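PDB 5HU7: putative polyketide synthase from Brevibacillus brevis, which probably catalyses the dehydration of 3-hydroxyacyl intermediates carried on acyl carrier protein, as a dehydratase domain of a trans-AT polyketide synthase. Local coordinates for residues 35-40 / 208-213; 76-81 / 131-136; 81-86 / 241-246; 202-207 / 251-256; 255-260 / 281-286. All coordinates share one frame; numbering follows the deposited sequence.

Contact 1: residues 35-40 / 208-213; sequences QELFMA and FHPSLL
Pro210 lies against the Phe38 ring and also reaches Leu37, and these three residues make up most of the contact. Pro210 CB sits over one ring face, 3.9 Å from the Phe38 centroid and 16° off the ring normal: a CH-pi contact, offset toward the rim and closest to CD2. The two side chains meet at about a right angle. Phe38 CG stands anti to its carbonyl carbon (chi1 -72°). From there the ring reaches past the proline, and its far edge, near the ring plane, meets the carbonyl of Phe208, with Phe38 CE2 3.4 Å from Phe208 O. Leu37 adds a looser apolar touch, its CG 4.1 Å from Pro210 CG, while Leu37 O lies 3.7 Å from Pro210 CB. An alanine in place of Phe38 would probably leave Pro210 CB without its aromatic face and open a gap beside Phe208 O. Pro210 itself sits in a type I turn from His209 to Leu212, where Ser211 N donates to His209 ND1 (3.0 Å) as a capping bond; His209 NE2 is bonded to Pro196 O. Phe38 also packs on Leu206 and on Glu57 of helix 52-65, and Phe208 rests on Leu56 of that helix. The contact thus joins the loop after strand 26-32 to the start of helix 212-227.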
# COMPACT_ATOMS: atom_id res chain seq x y z
N GLN A 35 2.52 20.03 -9.40
CA GLN A 35 3.90 20.01 -9.85
C GLN A 35 4.38 18.62 -10.27
O GLN A 35 5.49 18.51 -10.79
CB GLN A 35 4.82 20.52 -8.72
CG GLN A 35 4.60 21.98 -8.31
CD GLN A 35 4.89 22.92 -9.45
OE1 GLN A 35 3.98 23.48 -10.07
NE2 GLN A 35 6.17 23.07 -9.81
N GLU A 36 3.56 17.57 -10.12
CA GLU A 36 4.00 16.22 -10.46
C GLU A 36 4.15 16.00 -11.99
O GLU A 36 3.93 16.92 -12.78
CB GLU A 36 3.10 15.17 -9.80
CG GLU A 36 3.16 15.18 -8.28
CD GLU A 36 2.28 16.19 -7.56
OE1 GLU A 36 1.46 16.87 -8.22
OE2 GLU A 36 2.41 16.29 -6.32
N LEU A 37 4.64 14.81 -12.38
CA LEU A 37 4.96 14.39 -13.76
C LEU A 37 3.88 14.63 -14.83
O LEU A 37 4.14 15.29 -15.84
CB LEU A 37 5.33 12.89 -13.73
CG LEU A 37 5.89 12.27 -15.00
CD1 LEU A 37 7.09 13.07 -15.54
CD2 LEU A 37 6.28 10.84 -14.74
N PHE A 38 2.68 14.09 -14.61
CA PHE A 38 1.59 14.24 -15.59
C PHE A 38 0.96 15.63 -15.48
O PHE A 38 0.45 16.15 -16.46
CB PHE A 38 0.53 13.15 -15.40
CG PHE A 38 1.03 11.79 -15.85
CD1 PHE A 38 1.98 11.10 -15.10
CD2 PHE A 38 0.59 11.23 -17.04
CE1 PHE A 38 2.46 9.87 -15.52
CE2 PHE A 38 1.08 10.00 -17.47
CZ PHE A 38 2.01 9.33 -16.71
N MET A 39 1.10 16.25 -14.31
CA MET A 39 0.58 17.58 -14.03
C MET A 39 1.46 18.64 -14.70
O MET A 39 0.99 19.77 -14.86
CB MET A 39 0.58 17.88 -12.52
CG MET A 39 0.24 16.72 -11.63
SD MET A 39 -1.40 16.09 -11.94
CE MET A 39 -2.18 16.92 -10.78
N ALA A 40 2.75 18.30 -14.96
CA ALA A 40 3.81 19.13 -15.56
C ALA A 40 3.30 20.12 -16.60
O ALA A 40 2.84 19.71 -17.68
CB ALA A 40 4.90 18.26 -16.17
N PHE A 208 1.28 5.22 -20.72
CA PHE A 208 0.93 6.48 -21.36
C PHE A 208 1.93 7.53 -20.97
O PHE A 208 2.15 7.77 -19.78
CB PHE A 208 -0.43 6.98 -20.91
CG PHE A 208 -1.60 6.13 -21.34
CD1 PHE A 208 -2.15 6.27 -22.60
CD2 PHE A 208 -2.19 5.25 -20.45
CE1 PHE A 208 -3.24 5.51 -22.97
CE2 PHE A 208 -3.26 4.46 -20.85
CZ PHE A 208 -3.78 4.60 -22.10
N HIS A 209 2.51 8.20 -21.98
CA HIS A 209 3.49 9.24 -21.79
C HIS A 209 2.76 10.48 -21.24
O HIS A 209 1.64 10.75 -21.68
CB HIS A 209 4.15 9.55 -23.14
CG HIS A 209 5.36 10.40 -23.05
ND1 HIS A 209 5.26 11.78 -22.95
CD2 HIS A 209 6.67 10.06 -23.05
CE1 HIS A 209 6.51 12.22 -22.83
NE2 HIS A 209 7.39 11.23 -23.00
N PRO A 210 3.38 11.27 -20.32
CA PRO A 210 2.67 12.44 -19.79
C PRO A 210 2.38 13.56 -20.78
O PRO A 210 1.57 14.43 -20.46
CB PRO A 210 3.61 12.91 -18.66
CG PRO A 210 4.92 12.40 -19.03
CD PRO A 210 4.68 11.09 -19.65
N SER A 211 3.02 13.57 -21.97
CA SER A 211 2.84 14.61 -22.98
C SER A 211 2.02 14.18 -24.19
O SER A 211 1.81 15.00 -25.07
CB SER A 211 4.21 15.08 -23.46
OG SER A 211 5.10 15.27 -22.37
N LEU A 212 1.56 12.92 -24.25
CA LEU A 212 0.80 12.38 -25.38
C LEU A 212 -0.48 13.17 -25.76
O LEU A 212 -0.81 13.27 -26.93
CB LEU A 212 0.46 10.91 -25.09
CG LEU A 212 -0.36 10.17 -26.12
CD1 LEU A 212 0.37 10.12 -27.44
CD2 LEU A 212 -0.71 8.77 -25.65
N LEU A 213 -1.21 13.69 -24.77
CA LEU A 213 -2.45 14.45 -25.01
C LEU A 213 -2.15 15.83 -25.61
O LEU A 213 -2.93 16.34 -26.42
CB LEU A 213 -3.19 14.61 -23.66
CG LEU A 213 -4.53 15.37 -23.66
CD1 LEU A 213 -5.59 14.61 -24.45
CD2 LEU A 213 -4.96 15.67 -22.19

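Contact 2: residues 76-81 / 131-136; sequences GIRMSH and MVEFTS
Gly76-Ser80 and Met131-Thr135 run antiparallel, their axes 4.7 Å apart at closest and 159° between directions, with Arg78-Glu133 and Ser80-Met131 as hydrogen-bonded pairs and Ile77-Phe134 and Met79-Val132 as non-hydrogen-bonded ones. On the face of Arg78 and Glu133 their side chains lie side by side, pointing the same way. Arg78 NH1 donates to Glu133 OE2 in a salt bridge of 3.2 Å. The carboxylate oxygen lies near the guanidinium plane, but the N-H meets it from above the carboxylate plane, the two planes being 56° apart. Arg78 NE turns instead to Glu248, so the arginine joins both neighbouring strands. A water accepts from Ser80 OG (2.7 Å) and donates to Glu133 OE2 (2.8 Å) and Arg78 O, giving that carboxylate oxygen a second donor. The other face is apolar: Met79 CG lies 3.8 Å from Val132 CG2, Val132 CG1 meets Ile77 CG2, and Ile77 CG1 lies 4.1 Å from Phe134 CD1. Ile77, Met79, Val132 and Phe134 all touch helix 52-65. A curved antiparallel sheet packed round a long helix in this way is the hallmark of the hotdog fold.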
# COMPACT_ATOMS: atom_id res chain seq x y z
N GLY A 76 -1.91 -8.48 -20.87
CA GLY A 76 -2.83 -7.66 -21.66
C GLY A 76 -3.99 -7.17 -20.81
O GLY A 76 -4.52 -7.92 -20.00
N ILE A 77 -4.37 -5.91 -20.98
CA ILE A 77 -5.44 -5.26 -20.25
C ILE A 77 -6.42 -4.68 -21.25
O ILE A 77 -6.01 -4.12 -22.26
CB ILE A 77 -4.87 -4.13 -19.35
CG1 ILE A 77 -4.17 -4.73 -18.12
CG2 ILE A 77 -5.97 -3.14 -18.93
CD1 ILE A 77 -3.31 -3.76 -17.36
N ARG A 78 -7.74 -4.79 -20.93
CA ARG A 78 -8.79 -4.14 -21.70
C ARG A 78 -9.61 -3.31 -20.72
O ARG A 78 -10.15 -3.86 -19.77
CB ARG A 78 -9.70 -5.12 -22.42
CG ARG A 78 -10.78 -4.40 -23.26
CD ARG A 78 -11.84 -5.31 -23.83
NE ARG A 78 -11.27 -6.21 -24.82
CZ ARG A 78 -11.08 -7.52 -24.67
NH1 ARG A 78 -11.45 -8.14 -23.56
NH2 ARG A 78 -10.52 -8.23 -25.64
N MET A 79 -9.69 -2.00 -20.94
CA MET A 79 -10.56 -1.13 -20.16
C MET A 79 -11.75 -0.82 -21.07
O MET A 79 -11.55 -0.58 -22.23
CB MET A 79 -9.86 0.13 -19.71
CG MET A 79 -8.55 -0.13 -19.00
SD MET A 79 -7.65 1.38 -18.51
CE MET A 79 -8.85 2.19 -17.66
N SER A 80 -12.97 -0.92 -20.56
CA SER A 80 -14.21 -0.72 -21.32
C SER A 80 -15.12 0.25 -20.59
O SER A 80 -15.07 0.31 -19.37
CB SER A 80 -14.96 -2.05 -21.45
OG SER A 80 -14.26 -2.96 -22.26
N HIS A 81 -15.98 0.96 -21.33
CA HIS A 81 -17.01 1.86 -20.78
C HIS A 81 -16.45 2.89 -19.81
O HIS A 81 -17.01 3.12 -18.75
CB HIS A 81 -18.11 1.04 -20.11
CG HIS A 81 -18.67 -0.04 -20.98
ND1 HIS A 81 -19.20 0.25 -22.22
CD2 HIS A 81 -18.71 -1.38 -20.78
CE1 HIS A 81 -19.59 -0.92 -22.72
NE2 HIS A 81 -19.29 -1.93 -21.90
N MET A 131 -14.57 -0.26 -16.46
CA MET A 131 -14.42 -1.70 -16.24
C MET A 131 -13.09 -2.13 -16.78
O MET A 131 -12.62 -1.54 -17.75
CB MET A 131 -15.52 -2.47 -16.96
CG MET A 131 -16.93 -2.04 -16.57
SD MET A 131 -17.33 -2.49 -14.87
CE MET A 131 -18.04 -0.96 -14.26
N VAL A 132 -12.49 -3.16 -16.17
CA VAL A 132 -11.22 -3.73 -16.61
C VAL A 132 -11.21 -5.25 -16.66
O VAL A 132 -11.71 -5.89 -15.75
CB VAL A 132 -10.05 -3.21 -15.76
CG1 VAL A 132 -8.72 -3.86 -16.18
CG2 VAL A 132 -9.96 -1.70 -15.88
N GLU A 133 -10.59 -5.82 -17.73
CA GLU A 133 -10.36 -7.26 -17.91
C GLU A 133 -8.90 -7.50 -18.21
O GLU A 133 -8.22 -6.70 -18.87
CB GLU A 133 -11.15 -7.85 -19.07
CG GLU A 133 -12.65 -7.66 -18.95
CD GLU A 133 -13.34 -7.90 -20.27
OE1 GLU A 133 -13.92 -9.00 -20.47
OE2 GLU A 133 -13.22 -7.02 -21.15
N PHE A 134 -8.43 -8.63 -17.74
CA PHE A 134 -7.11 -9.19 -17.96
C PHE A 134 -7.28 -10.26 -18.97
O PHE A 134 -8.11 -11.14 -18.79
CB PHE A 134 -6.57 -9.81 -16.69
CG PHE A 134 -6.37 -8.76 -15.62
CD1 PHE A 134 -5.37 -7.81 -15.75
CD2 PHE A 134 -7.14 -8.77 -14.48
CE1 PHE A 134 -5.18 -6.85 -14.76
CE2 PHE A 134 -6.95 -7.81 -13.50
CZ PHE A 134 -5.98 -6.84 -13.66
N THR A 135 -6.58 -10.16 -20.07
CA THR A 135 -6.71 -11.10 -21.15
C THR A 135 -5.41 -11.25 -21.90
O THR A 135 -4.58 -10.35 -21.87
CB THR A 135 -7.87 -10.63 -22.06
OG1 THR A 135 -8.18 -11.66 -23.02
CG2 THR A 135 -7.57 -9.30 -22.76
N SER A 136 -5.27 -12.37 -22.62
CA SER A 136 -4.12 -12.67 -23.43
C SER A 136 -4.51 -12.35 -24.84
O SER A 136 -5.35 -13.03 -25.41
CB SER A 136 -3.71 -14.13 -23.29
OG SER A 136 -3.62 -14.45 -21.92
O HOH W 1 -12.96 -4.33 -20.34

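Contact 3: residues 81-86 / 241-246; sequences HVATDD and TFTLEE
Val82 and Thr84 form hydrogen-bonded antiparallel pairs with Leu244 and Phe242, and Ala83 with Thr243 is the non-hydrogen-bonded pair between them. Thr84 N to Phe242 O and Leu244 N to Val82 O are both 2.8 Å; the return bond, Phe242 N to Thr84 O, is longer at 3.2 Å. Beyond the strand end, His81 N donates to Glu245 O (3.0 Å) from above the carbonyl plane. Both strands turn a corner here, at His81 and Glu245, and Glu245 with Glu246 forms a classic beta bulge opposite Arg292. In the double-hotdog fold of polyketide synthase dehydratases, this pairing is where the sheets of the two hotdogs meet edge to edge. Apolar contacts line the face of Val82, Thr84, Phe242 and Leu244. Phe242 has chi1 76°, its CG between backbone N and carbonyl carbon, and the ring reaches Val82 and Thr84 obliquely: CE1 is 3.8 Å from Val82 CG1, and CD2 is 3.7 Å from Thr84 CB. Val82 CB also meets Leu244 CB at 4.1 Å. Helix 52-65 covers this face, with Tyr55 touching Thr84 and Phe242. Among polar side chains, Thr84 OG1 comes to within 3.2 Å of Phe242 CE2 while hydrogen-bonded to Ser128 OG.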
# COMPACT_ATOMS: atom_id res chain seq x y z
N HIS A 81 -15.98 0.96 -21.33
CA HIS A 81 -17.01 1.86 -20.78
C HIS A 81 -16.45 2.89 -19.81
O HIS A 81 -17.01 3.12 -18.75
CB HIS A 81 -18.11 1.04 -20.11
CG HIS A 81 -18.67 -0.04 -20.98
ND1 HIS A 81 -19.20 0.25 -22.22
CD2 HIS A 81 -18.71 -1.38 -20.78
CE1 HIS A 81 -19.59 -0.92 -22.72
NE2 HIS A 81 -19.29 -1.93 -21.90
N VAL A 82 -15.32 3.48 -20.16
CA VAL A 82 -14.66 4.49 -19.34
C VAL A 82 -15.38 5.83 -19.51
O VAL A 82 -15.74 6.22 -20.62
CB VAL A 82 -13.16 4.61 -19.67
CG1 VAL A 82 -12.51 5.72 -18.87
CG2 VAL A 82 -12.43 3.28 -19.46
N ALA A 83 -15.57 6.54 -18.40
CA ALA A 83 -16.28 7.83 -18.42
C ALA A 83 -15.76 8.74 -17.35
O ALA A 83 -15.71 8.34 -16.20
CB ALA A 83 -17.78 7.59 -18.25
N THR A 84 -15.25 9.92 -17.75
CA THR A 84 -14.83 10.99 -16.84
C THR A 84 -15.91 12.04 -16.96
O THR A 84 -15.89 12.79 -17.92
CB THR A 84 -13.43 11.51 -17.15
OG1 THR A 84 -12.49 10.47 -16.85
CG2 THR A 84 -13.09 12.78 -16.36
N ASP A 85 -16.87 12.05 -16.01
CA ASP A 85 -18.06 12.91 -15.98
C ASP A 85 -17.88 14.21 -15.18
O ASP A 85 -18.50 15.22 -15.53
CB ASP A 85 -19.28 12.15 -15.33
CG ASP A 85 -18.96 10.94 -14.41
OD1 ASP A 85 -18.16 10.07 -14.80
OD2 ASP A 85 -19.42 10.96 -13.23
N ASP A 86 -17.19 14.13 -14.03
CA ASP A 86 -17.01 15.27 -13.13
C ASP A 86 -15.52 15.50 -13.01
O ASP A 86 -14.87 14.77 -12.29
CB ASP A 86 -17.67 14.96 -11.78
CG ASP A 86 -18.00 16.19 -10.94
OD1 ASP A 86 -17.44 17.28 -11.23
OD2 ASP A 86 -18.84 16.07 -10.02
N THR A 241 -13.84 16.56 -19.49
CA THR A 241 -14.53 15.28 -19.53
C THR A 241 -14.18 14.46 -20.78
O THR A 241 -13.75 14.99 -21.80
CB THR A 241 -16.07 15.44 -19.44
OG1 THR A 241 -16.59 15.98 -20.64
CG2 THR A 241 -16.52 16.23 -18.20
N PHE A 242 -14.42 13.18 -20.71
CA PHE A 242 -14.28 12.29 -21.83
C PHE A 242 -14.97 10.97 -21.55
O PHE A 242 -15.26 10.65 -20.41
CB PHE A 242 -12.80 12.03 -22.19
CG PHE A 242 -12.08 11.08 -21.25
CD1 PHE A 242 -12.10 9.70 -21.47
CD2 PHE A 242 -11.34 11.56 -20.19
CE1 PHE A 242 -11.34 8.84 -20.69
CE2 PHE A 242 -10.60 10.69 -19.39
CZ PHE A 242 -10.59 9.35 -19.65
N THR A 243 -15.24 10.22 -22.63
CA THR A 243 -15.75 8.86 -22.61
C THR A 243 -14.87 8.02 -23.53
O THR A 243 -14.34 8.54 -24.52
CB THR A 243 -17.23 8.76 -23.03
OG1 THR A 243 -17.38 9.30 -24.34
CG2 THR A 243 -18.18 9.45 -22.05
N LEU A 244 -14.72 6.74 -23.22
CA LEU A 244 -13.92 5.83 -24.04
C LEU A 244 -14.54 4.48 -23.99
O LEU A 244 -14.59 3.85 -22.94
CB LEU A 244 -12.47 5.85 -23.55
CG LEU A 244 -11.45 4.89 -24.11
CD1 LEU A 244 -11.25 5.09 -25.52
CD2 LEU A 244 -10.12 5.09 -23.42
N GLU A 245 -15.05 4.02 -25.12
CA GLU A 245 -15.70 2.73 -25.19
C GLU A 245 -14.78 1.57 -24.91
O GLU A 245 -15.18 0.67 -24.20
CB GLU A 245 -16.45 2.53 -26.52
CG GLU A 245 -17.90 2.98 -26.47
CD GLU A 245 -18.71 2.32 -25.36
OE1 GLU A 245 -18.92 1.09 -25.42
OE2 GLU A 245 -19.04 3.03 -24.38
N GLU A 246 -13.57 1.58 -25.46
CA GLU A 246 -12.64 0.49 -25.27
C GLU A 246 -11.23 0.94 -25.40
O GLU A 246 -10.93 1.78 -26.24
CB GLU A 246 -12.93 -0.64 -26.28
CG GLU A 246 -12.31 -1.98 -25.93
CD GLU A 246 -12.67 -3.06 -26.94
OE1 GLU A 246 -12.01 -3.11 -28.00
OE2 GLU A 246 -13.62 -3.82 -26.67

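Contact 4: residues 202-207 / 251-256; sequences TAEQLV and ENHPAV
The imidazole of His253 meets Leu206 O at one edge, near the ring plane, its CD2 3.9 Å from that oxygen. Asn252 CB, from the preceding residue, lies over the centre of one ring face, 3.9 Å above the plane. Glu204 runs beside the histidine and points the same way, with carboxylate and ring planes 75° apart. Its OE2 stops 4.1 Å from His253 NE2, so the carboxylate is near but not in contact, and it might favour a protonated ring. The approach of Glu204 O to the ring is too close to be trusted. The apolar half of the contact is Val207 against Pro254, the two side chains crossing at about a right angle. Val207 CG1, anti to its backbone N (chi1 165°), lies 3.9 Å from Pro254 CD and 4.0 Å from Pro254 CG, while Val207 CG2 is 4.1 Å from His253 N. An alanine at Pro254 would lose CG and CD and would probably open a gap beside Val207 CG1. Ile289 of strand 287-298 touches both Val207 and Pro254, and Arg60 of helix 52-65 touches Val207, whose backbone N donates to Glu57 OE1. Two loops that connect other elements pack here over helix 52-65 and strand 287-298, an arrangement consistent with the double-hotdog fold: one leads from helix 200-203 toward helix 212-227, the other links strands 241-249 and 258-263.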
# COMPACT_ATOMS: atom_id res chain seq x y z
N THR A 202 11.54 6.27 -14.65
CA THR A 202 10.17 6.82 -14.56
C THR A 202 9.32 6.25 -15.70
O THR A 202 8.25 5.71 -15.43
CB THR A 202 10.19 8.36 -14.52
OG1 THR A 202 10.72 8.86 -15.74
CG2 THR A 202 11.01 8.91 -13.35
N ALA A 203 9.84 6.28 -16.95
CA ALA A 203 9.17 5.70 -18.13
C ALA A 203 8.93 4.18 -17.99
O ALA A 203 8.07 3.64 -18.69
CB ALA A 203 9.96 5.99 -19.40
N GLU A 204 9.70 3.50 -17.11
CA GLU A 204 9.53 2.07 -16.81
C GLU A 204 8.20 1.81 -16.10
O GLU A 204 7.64 0.75 -16.33
CB GLU A 204 10.69 1.55 -15.94
CG GLU A 204 10.67 0.05 -15.68
CD GLU A 204 10.14 -0.39 -14.32
OE1 GLU A 204 10.65 0.10 -13.29
OE2 GLU A 204 9.25 -1.27 -14.29
N GLN A 205 7.68 2.75 -15.26
CA GLN A 205 6.39 2.57 -14.57
C GLN A 205 5.18 2.98 -15.44
O GLN A 205 4.08 2.47 -15.24
CB GLN A 205 6.37 3.34 -13.24
CG GLN A 205 7.28 2.71 -12.18
CD GLN A 205 7.54 3.64 -11.02
OE1 GLN A 205 7.93 4.80 -11.20
NE2 GLN A 205 7.42 3.14 -9.79
N LEU A 206 5.42 3.80 -16.47
CA LEU A 206 4.38 4.30 -17.36
C LEU A 206 4.09 3.47 -18.61
O LEU A 206 4.92 2.70 -19.07
CB LEU A 206 4.76 5.72 -17.78
CG LEU A 206 5.04 6.70 -16.62
CD1 LEU A 206 5.23 8.13 -17.13
CD2 LEU A 206 3.95 6.60 -15.55
N VAL A 207 2.87 3.59 -19.09
CA VAL A 207 2.41 3.05 -20.36
C VAL A 207 2.12 4.29 -21.25
O VAL A 207 2.68 4.42 -22.34
CB VAL A 207 1.20 2.10 -20.21
CG1 VAL A 207 0.50 1.84 -21.54
CG2 VAL A 207 1.65 0.78 -19.59
N GLU A 251 1.04 -4.48 -24.78
CA GLU A 251 2.32 -4.74 -24.11
C GLU A 251 2.56 -3.67 -23.05
O GLU A 251 2.03 -2.57 -23.15
CB GLU A 251 3.49 -4.77 -25.12
CG GLU A 251 3.75 -3.44 -25.81
CD GLU A 251 4.53 -3.50 -27.10
OE1 GLU A 251 5.46 -2.67 -27.26
OE2 GLU A 251 4.17 -4.29 -28.00
N ASN A 252 3.40 -3.99 -22.09
CA ASN A 252 3.78 -3.05 -21.04
C ASN A 252 4.89 -2.19 -21.66
O ASN A 252 5.61 -2.67 -22.54
CB ASN A 252 4.32 -3.81 -19.80
CG ASN A 252 3.40 -4.91 -19.27
OD1 ASN A 252 2.42 -4.65 -18.56
ND2 ASN A 252 3.66 -6.16 -19.65
N HIS A 253 5.05 -0.95 -21.20
CA HIS A 253 6.11 -0.07 -21.71
C HIS A 253 6.15 0.01 -23.26
O HIS A 253 7.20 -0.24 -23.86
CB HIS A 253 7.50 -0.55 -21.18
CG HIS A 253 7.46 -1.12 -19.80
ND1 HIS A 253 8.02 -2.36 -19.52
CD2 HIS A 253 6.86 -0.66 -18.69
CE1 HIS A 253 7.77 -2.59 -18.24
NE2 HIS A 253 7.08 -1.58 -17.70
N PRO A 254 5.03 0.33 -23.93
CA PRO A 254 5.06 0.39 -25.40
C PRO A 254 5.78 1.65 -25.91
O PRO A 254 5.64 2.74 -25.36
CB PRO A 254 3.59 0.39 -25.79
CG PRO A 254 2.90 1.02 -24.66
CD PRO A 254 3.68 0.66 -23.42
N ALA A 255 6.57 1.47 -26.97
CA ALA A 255 7.28 2.56 -27.63
C ALA A 255 6.30 3.17 -28.64
O ALA A 255 5.83 2.47 -29.54
CB ALA A 255 8.49 2.02 -28.34
N VAL A 256 5.94 4.44 -28.45
CA VAL A 256 4.97 5.13 -29.29
C VAL A 256 5.65 6.15 -30.21
O VAL A 256 6.04 7.21 -29.77
CB VAL A 256 3.89 5.77 -28.41
CG1 VAL A 256 2.88 6.56 -29.25
CG2 VAL A 256 3.19 4.69 -27.56

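Contact 5: residues 255-260 / 281-286; sequences AVKYAL and CDEAGR
Tyr258 and Cys281 form an antiparallel hydrogen-bonded pair, and with Lys257 they make a classic beta bulge, two residues facing one, in the sheet of the C-terminal hotdog. Cys281 O accepts from both Lys257 N (2.8 Å) and Tyr258 N (3.1 Å), and Cys281 N donates back to Tyr258 O. The thiol and the phenol lie on the same face. With chi1 71°, Cys281 SG stands between its own backbone N and carbonyl carbon, 3.7 Å from Tyr258 CB. From there it meets the ring 5.4 Å from the centroid and 62° off the normal, an oblique sulfur-aromatic contact. At the ring edge, Tyr258 CD1 lies 3.8 Å from Asp282 O, near the ring plane, and CE1 looks toward Glu283 CA. Leu145 of helix 145-150 touches both Tyr258 and Cys281. On the outer side Lys257 and Glu283 cross obliquely through their aliphatic parts, CG to CG 3.8 Å, but Lys257 NZ stays 5.0 Å from Glu283 OE1, so the opposite charges attract at most at a distance. Before the bulge, Ala255 O lies close to Asp282 CA and CB. Asp282 begins the type I turn to Gly285 that carries the chain toward strand 287-298, and its OD1 accepts from Arg286 N (2.9 Å), which sits 39° above the carboxylate plane.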
# COMPACT_ATOMS: atom_id res chain seq x y z
N ALA A 255 6.57 1.47 -26.97
CA ALA A 255 7.28 2.56 -27.63
C ALA A 255 6.30 3.17 -28.64
O ALA A 255 5.83 2.47 -29.54
CB ALA A 255 8.49 2.02 -28.34
N VAL A 256 5.94 4.44 -28.45
CA VAL A 256 4.97 5.13 -29.29
C VAL A 256 5.65 6.15 -30.21
O VAL A 256 6.04 7.21 -29.77
CB VAL A 256 3.89 5.77 -28.41
CG1 VAL A 256 2.88 6.56 -29.25
CG2 VAL A 256 3.19 4.69 -27.56
N LYS A 257 5.81 5.79 -31.48
CA LYS A 257 6.42 6.66 -32.48
C LYS A 257 5.38 7.27 -33.41
O LYS A 257 5.64 8.32 -33.97
CB LYS A 257 7.47 5.89 -33.26
CG LYS A 257 8.55 5.26 -32.37
CD LYS A 257 9.17 6.22 -31.34
CE LYS A 257 10.60 5.88 -30.98
NZ LYS A 257 10.73 4.54 -30.35
N TYR A 258 4.18 6.67 -33.51
CA TYR A 258 3.11 7.17 -34.37
C TYR A 258 1.78 6.98 -33.73
O TYR A 258 1.56 6.00 -33.01
CB TYR A 258 3.03 6.37 -35.69
CG TYR A 258 4.21 6.56 -36.62
CD1 TYR A 258 5.35 5.78 -36.48
CD2 TYR A 258 4.16 7.47 -37.65
CE1 TYR A 258 6.44 5.96 -37.32
CE2 TYR A 258 5.24 7.65 -38.50
CZ TYR A 258 6.38 6.88 -38.34
OH TYR A 258 7.47 7.04 -39.16
N ALA A 259 0.83 7.84 -34.13
CA ALA A 259 -0.57 7.74 -33.76
C ALA A 259 -1.40 7.84 -35.03
O ALA A 259 -1.23 8.79 -35.79
CB ALA A 259 -0.94 8.87 -32.80
N LEU A 260 -2.20 6.83 -35.32
CA LEU A 260 -3.12 6.84 -36.45
C LEU A 260 -4.47 7.22 -35.87
O LEU A 260 -4.91 6.55 -34.95
CB LEU A 260 -3.20 5.47 -37.12
CG LEU A 260 -4.18 5.35 -38.31
CD1 LEU A 260 -3.74 6.19 -39.46
CD2 LEU A 260 -4.30 3.94 -38.74
N CYS A 281 1.42 3.11 -32.28
CA CYS A 281 2.36 2.07 -32.62
C CYS A 281 3.81 2.55 -32.55
O CYS A 281 4.07 3.74 -32.39
CB CYS A 281 2.03 1.55 -34.02
SG CYS A 281 2.41 2.73 -35.34
N ASP A 282 4.73 1.58 -32.65
CA ASP A 282 6.19 1.80 -32.69
C ASP A 282 6.64 2.11 -34.13
O ASP A 282 5.79 2.29 -35.00
CB ASP A 282 6.94 0.58 -32.09
CG ASP A 282 6.81 -0.75 -32.82
OD1 ASP A 282 6.30 -0.75 -33.96
OD2 ASP A 282 7.22 -1.79 -32.26
N GLU A 283 7.98 2.19 -34.38
CA GLU A 283 8.60 2.45 -35.69
C GLU A 283 8.21 1.42 -36.75
O GLU A 283 8.19 1.76 -37.93
CB GLU A 283 10.15 2.38 -35.59
CG GLU A 283 10.83 3.40 -34.71
CD GLU A 283 12.35 3.34 -34.78
OE1 GLU A 283 12.92 2.37 -34.23
OE2 GLU A 283 12.96 4.25 -35.38
N ALA A 284 8.02 0.15 -36.34
CA ALA A 284 7.66 -0.96 -37.22
C ALA A 284 6.15 -1.12 -37.49
O ALA A 284 5.77 -1.99 -38.26
CB ALA A 284 8.20 -2.26 -36.64
N GLY A 285 5.30 -0.33 -36.86
CA GLY A 285 3.86 -0.45 -37.06
C GLY A 285 3.17 -1.37 -36.08
O GLY A 285 1.95 -1.51 -36.17
N ARG A 286 3.91 -2.00 -35.14
CA ARG A 286 3.29 -2.88 -34.13
C ARG A 286 2.53 -2.01 -33.12
O ARG A 286 3.13 -1.20 -32.41
CB ARG A 286 4.32 -3.79 -33.43
CG ARG A 286 3.67 -4.79 -32.43
CD ARG A 286 4.64 -5.85 -31.92
NE ARG A 286 5.01 -6.84 -32.94
CZ ARG A 286 4.28 -7.90 -33.29
NH1 ARG A 286 3.10 -8.13 -32.72
NH2 ARG A 286 4.72 -8.73 -34.23

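Contacts 2 and 3 share His81, the corner of strand 76-84, and lie about 15 Å apart between centres; together they run from one hotdog sheet into the other. Contact 4 shares Ala255 and Val256 with contact 5, their centres about 13 Å apart, and touches contact 1 where Phe38 CZ meets Leu206 CD1 at 3.5 Å. Contacts 1 and 3, about 19 Å apart between centres, lie on opposite sides of the chain's centre. Contact 1 probably lies close to the active site: its segments adjoin or contain parts of the HxxxGxxxxP and HPxxLD-like sequence patterns, which in relatives supply the catalytic histidine and acidic residue, one from each hotdog.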